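Local coordinates for sugar-binding transport ATP-binding protein (Pyrococcus horikoshii, PDB 1V43), which probably binds and hydrolyses ATP as the ATPase subunit of an ABC transporter that takes up sugars, at residues Met304-Asp315 with Pro347-Asp358. Numbering follows the deposited sequence.
Sequences MKRTARLIGKVD and PGREVKVIMDLD
A308, L310 and G312 form antiparallel hydrogen-bonded pairs with M355, V353 and V351, in that order, which sets strands 307-315 and 350-356 side by side. The L310 N to V353 O bond is weak, its N-H...O angle being 131°, whereas V351 N reaches G312 O at 2.6 Å along a much straighter path. Beyond the regular pairs, V314 N bonds R349 O and V314 O accepts from G348 N.

Charged groups fasten the opposite end. R306 turns its guanidinium edge to D358 in a salt bridge, NH2 2.7 Å from D358 OD2; NE shares that oxygen, and both hydrogen bonds are weak by their angles although the planes lie only 20° apart. A water accepts from R306 N and donates to OD1 of both D356 and D358, while D358 N closes an Asx turn on D356 OD1.

Strands 307-315 and 350-356 lie inside a five-stranded antiparallel sheet in the region assigned to the OB-like TOBE family, between strand 293-295 next to 350-356 and strand 323-330 next to 307-315.

Side-chain packing divides between the two faces of the sheet. On one, L310 CD1 meets M355 CG at 3.6 Å, and A308 CB touches L357 CD1; I266 of strand 264-267 also packs on A308 and M355. On the other, I354 lies alongside R309, its CG2 sitting 3.7 Å above the guanidinium plane, displaced toward the rim. M304, bent at its last torsion (chi3 -78°), brings CE within a tight 3.4 Å of I354 CG2.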
loop_
_atom_site.group_PDB
_atom_site.type_symbol
_atom_site.label_atom_id
_atom_site.label_comp_id
_atom_site.label_asym_id
_atom_site.label_seq_id
_atom_site.Cartn_x
_atom_site.Cartn_y
_atom_site.Cartn_z
ATOM N N MET A 304 -12.996 11.493 -21.725
ATOM C CA MET A 304 -11.744 11.571 -22.472
ATOM C C MET A 304 -11.958 12.218 -23.838
ATOM O O MET A 304 -12.771 11.745 -24.633
ATOM C CB MET A 304 -11.152 10.170 -22.649
ATOM C CG MET A 304 -10.744 9.502 -21.344
ATOM S SD MET A 304 -10.256 7.783 -21.560
ATOM C CE MET A 304 -11.875 7.035 -21.699
ATOM N N LYS A 305 -11.225 13.296 -24.110
ATOM C CA LYS A 305 -11.346 14.000 -25.389
ATOM C C LYS A 305 -10.976 13.110 -26.576
ATOM O O LYS A 305 -11.782 12.914 -27.484
ATOM C CB LYS A 305 -10.452 15.241 -25.409
ATOM C CG LYS A 305 -10.749 16.284 -24.335
ATOM C CD LYS A 305 -9.701 17.397 -24.407
ATOM C CE LYS A 305 -9.806 18.388 -23.264
ATOM N NZ LYS A 305 -8.654 19.336 -23.298
ATOM N N ARG A 306 -9.754 12.581 -26.567
ATOM C CA ARG A 306 -9.276 11.721 -27.645
ATOM C C ARG A 306 -8.985 10.327 -27.092
ATOM O O ARG A 306 -8.317 10.192 -26.072
ATOM C CB ARG A 306 -8.017 12.328 -28.260
ATOM C CG ARG A 306 -8.164 13.828 -28.523
ATOM C CD ARG A 306 -6.985 14.404 -29.293
ATOM N NE ARG A 306 -5.724 14.171 -28.610
ATOM C CZ ARG A 306 -4.536 14.487 -29.113
ATOM N NH1 ARG A 306 -4.449 15.058 -30.307
ATOM N NH2 ARG A 306 -3.437 14.220 -28.428
ATOM N N THR A 307 -9.467 9.291 -27.773
ATOM C CA THR A 307 -9.279 7.930 -27.281
ATOM C C THR A 307 -8.914 6.865 -28.301
ATOM O O THR A 307 -8.980 7.074 -29.512
ATOM C CB THR A 307 -10.546 7.441 -26.592
ATOM O OG1 THR A 307 -11.616 7.454 -27.545
ATOM C CG2 THR A 307 -10.906 8.338 -25.410
ATOM N N ALA A 308 -8.533 5.709 -27.775
ATOM C CA ALA A 308 -8.179 4.549 -28.577
ATOM C C ALA A 308 -8.871 3.355 -27.928
ATOM O O ALA A 308 -8.934 3.256 -26.702
ATOM C CB ALA A 308 -6.682 4.349 -28.587
ATOM N N ARG A 309 -9.409 2.471 -28.760
ATOM C CA ARG A 309 -10.111 1.276 -28.298
ATOM C C ARG A 309 -9.309 0.006 -28.628
ATOM O O ARG A 309 -8.515 -0.008 -29.572
ATOM C CB ARG A 309 -11.486 1.177 -28.979
ATOM C CG ARG A 309 -12.677 1.720 -28.196
ATOM C CD ARG A 309 -12.770 3.243 -28.176
ATOM N NE ARG A 309 -14.001 3.674 -27.508
ATOM C CZ ARG A 309 -14.307 4.935 -27.209
ATOM N NH1 ARG A 309 -13.477 5.919 -27.515
ATOM N NH2 ARG A 309 -15.447 5.213 -26.596
ATOM N N LEU A 310 -9.517 -1.048 -27.839
ATOM C CA LEU A 310 -8.853 -2.339 -28.054
ATOM C C LEU A 310 -9.637 -3.382 -27.277
ATOM O O LEU A 310 -9.659 -3.355 -26.048
ATOM C CB LEU A 310 -7.406 -2.345 -27.540
ATOM C CG LEU A 310 -6.463 -1.156 -27.736
ATOM C CD1 LEU A 310 -6.742 -0.100 -26.674
ATOM C CD2 LEU A 310 -5.020 -1.626 -27.610
ATOM N N ILE A 311 -10.288 -4.297 -27.983
ATOM C CA ILE A 311 -11.063 -5.330 -27.312
ATOM C C ILE A 311 -10.143 -6.418 -26.768
ATOM O O ILE A 311 -9.208 -6.850 -27.440
ATOM C CB ILE A 311 -12.119 -5.953 -28.260
ATOM C CG1 ILE A 311 -13.222 -4.923 -28.535
ATOM C CG2 ILE A 311 -12.700 -7.222 -27.641
ATOM C CD1 ILE A 311 -14.399 -5.442 -29.354
ATOM N N GLY A 312 -10.403 -6.845 -25.539
ATOM C CA GLY A 312 -9.575 -7.868 -24.942
ATOM C C GLY A 312 -10.328 -8.652 -23.899
ATOM O O GLY A 312 -11.440 -8.286 -23.525
ATOM N N LYS A 313 -9.731 -9.739 -23.433
ATOM C CA LYS A 313 -10.359 -10.566 -22.414
ATOM C C LYS A 313 -9.710 -10.329 -21.064
ATOM O O LYS A 313 -8.491 -10.171 -20.963
ATOM C CB LYS A 313 -10.254 -12.058 -22.766
ATOM C CG LYS A 313 -11.202 -12.501 -23.870
ATOM C CD LYS A 313 -11.108 -13.997 -24.118
ATOM C CE LYS A 313 -12.092 -14.443 -25.190
ATOM N NZ LYS A 313 -12.004 -15.909 -25.431
ATOM N N VAL A 314 -10.546 -10.296 -20.035
ATOM C CA VAL A 314 -10.087 -10.107 -18.673
ATOM C C VAL A 314 -9.429 -11.392 -18.200
ATOM O O VAL A 314 -10.061 -12.440 -18.172
ATOM C CB VAL A 314 -11.256 -9.816 -17.725
ATOM C CG1 VAL A 314 -10.739 -9.670 -16.309
ATOM C CG2 VAL A 314 -11.987 -8.563 -18.169
ATOM N N ASP A 315 -8.163 -11.303 -17.826
ATOM C CA ASP A 315 -7.420 -12.454 -17.342
ATOM C C ASP A 315 -7.539 -12.628 -15.822
ATOM O O ASP A 315 -7.481 -13.745 -15.310
ATOM C CB ASP A 315 -5.954 -12.297 -17.716
ATOM C CG ASP A 315 -5.125 -13.492 -17.320
ATOM O OD1 ASP A 315 -5.377 -14.591 -17.853
ATOM O OD2 ASP A 315 -4.225 -13.327 -16.478
ATOM N N PRO A 347 -13.418 -13.182 -14.857
ATOM C CA PRO A 347 -12.376 -13.547 -15.815
ATOM C C PRO A 347 -12.995 -14.238 -17.017
ATOM O O PRO A 347 -14.030 -14.894 -16.896
ATOM C CB PRO A 347 -11.485 -14.489 -15.015
ATOM C CG PRO A 347 -11.640 -13.998 -13.617
ATOM C CD PRO A 347 -13.123 -13.756 -13.531
ATOM N N GLY A 348 -12.353 -14.087 -18.171
ATOM C CA GLY A 348 -12.852 -14.700 -19.388
ATOM C C GLY A 348 -13.726 -13.757 -20.193
ATOM O O GLY A 348 -13.784 -13.852 -21.420
ATOM N N ARG A 349 -14.413 -12.845 -19.512
ATOM C CA ARG A 349 -15.267 -11.912 -20.223
ATOM C C ARG A 349 -14.404 -10.972 -21.057
ATOM O O ARG A 349 -13.259 -10.681 -20.706
ATOM C CB ARG A 349 -16.134 -11.108 -19.251
ATOM C CG ARG A 349 -15.609 -9.727 -18.921
ATOM C CD ARG A 349 -16.730 -8.682 -18.968
ATOM N NE ARG A 349 -17.787 -8.942 -17.992
ATOM C CZ ARG A 349 -18.811 -8.125 -17.757
ATOM N NH1 ARG A 349 -18.927 -6.984 -18.430
ATOM N NH2 ARG A 349 -19.717 -8.443 -16.839
ATOM N N GLU A 350 -14.960 -10.511 -22.168
ATOM C CA GLU A 350 -14.263 -9.609 -23.072
ATOM C C GLU A 350 -14.678 -8.181 -22.728
ATOM O O GLU A 350 -15.813 -7.945 -22.315
ATOM C CB GLU A 350 -14.645 -9.945 -24.513
ATOM C CG GLU A 350 -13.502 -9.894 -25.495
ATOM C CD GLU A 350 -13.900 -10.422 -26.855
ATOM O OE1 GLU A 350 -14.853 -9.868 -27.452
ATOM O OE2 GLU A 350 -13.262 -11.393 -27.324
ATOM N N VAL A 351 -13.756 -7.235 -22.886
ATOM C CA VAL A 351 -14.038 -5.833 -22.578
ATOM C C VAL A 351 -13.421 -4.894 -23.608
ATOM O O VAL A 351 -12.406 -5.217 -24.216
ATOM C CB VAL A 351 -13.487 -5.438 -21.177
ATOM C CG1 VAL A 351 -14.156 -6.267 -20.100
ATOM C CG2 VAL A 351 -11.969 -5.637 -21.126
ATOM N N LYS A 352 -14.053 -3.743 -23.820
ATOM C CA LYS A 352 -13.522 -2.752 -24.747
ATOM C C LYS A 352 -12.711 -1.804 -23.887
ATOM O O LYS A 352 -13.269 -0.975 -23.179
ATOM C CB LYS A 352 -14.637 -1.957 -25.435
ATOM C CG LYS A 352 -15.246 -2.614 -26.657
ATOM C CD LYS A 352 -16.409 -1.778 -27.207
ATOM C CE LYS A 352 -17.194 -2.538 -28.279
ATOM N NZ LYS A 352 -18.467 -1.845 -28.648
ATOM N N VAL A 353 -11.395 -1.934 -23.940
ATOM C CA VAL A 353 -10.536 -1.071 -23.157
ATOM C C VAL A 353 -10.359 0.260 -23.879
ATOM O O VAL A 353 -10.000 0.301 -25.055
ATOM C CB VAL A 353 -9.166 -1.719 -22.937
ATOM C CG1 VAL A 353 -8.281 -0.772 -22.152
ATOM C CG2 VAL A 353 -9.325 -3.047 -22.189
ATOM N N ILE A 354 -10.615 1.347 -23.162
ATOM C CA ILE A 354 -10.488 2.686 -23.724
ATOM C C ILE A 354 -9.289 3.421 -23.131
ATOM O O ILE A 354 -9.260 3.689 -21.929
ATOM C CB ILE A 354 -11.752 3.525 -23.440
ATOM C CG1 ILE A 354 -13.007 2.708 -23.747
ATOM C CG2 ILE A 354 -11.746 4.776 -24.303
ATOM C CD1 ILE A 354 -14.301 3.481 -23.549
ATOM N N MET A 355 -8.313 3.746 -23.979
ATOM C CA MET A 355 -7.109 4.466 -23.568
ATOM C C MET A 355 -7.229 5.981 -23.801
ATOM O O MET A 355 -7.727 6.429 -24.850
ATOM C CB MET A 355 -5.882 3.975 -24.351
ATOM C CG MET A 355 -5.694 2.470 -24.413
ATOM S SD MET A 355 -4.063 2.018 -25.071
ATOM C CE MET A 355 -3.724 3.421 -26.151
ATOM N N ASP A 356 -6.762 6.765 -22.832
ATOM C CA ASP A 356 -6.780 8.220 -22.965
ATOM C C ASP A 356 -5.497 8.613 -23.693
ATOM O O ASP A 356 -4.416 8.648 -23.099
ATOM C CB ASP A 356 -6.812 8.914 -21.596
ATOM C CG ASP A 356 -7.003 10.431 -21.712
ATOM O OD1 ASP A 356 -6.623 11.023 -22.752
ATOM O OD2 ASP A 356 -7.525 11.038 -20.759
ATOM N N LEU A 357 -5.632 8.906 -24.982
ATOM C CA LEU A 357 -4.514 9.283 -25.833
ATOM C C LEU A 357 -3.699 10.472 -25.338
ATOM O O LEU A 357 -2.514 10.589 -25.651
ATOM C CB LEU A 357 -5.026 9.546 -27.257
ATOM C CG LEU A 357 -4.723 8.470 -28.311
ATOM C CD1 LEU A 357 -4.637 7.093 -27.673
ATOM C CD2 LEU A 357 -5.797 8.491 -29.385
ATOM N N ASP A 358 -4.321 11.350 -24.563
ATOM C CA ASP A 358 -3.618 12.513 -24.050
ATOM C C ASP A 358 -2.735 12.177 -22.849
ATOM O O ASP A 358 -1.919 12.996 -22.427
ATOM C CB ASP A 358 -4.622 13.608 -23.690
ATOM C CG ASP A 358 -5.206 14.294 -24.922
ATOM O OD1 ASP A 358 -6.398 14.666 -24.891
ATOM O OD2 ASP A 358 -4.468 14.472 -25.920
HETATM O O HOH W 1 -8.152 13.085 -23.907
#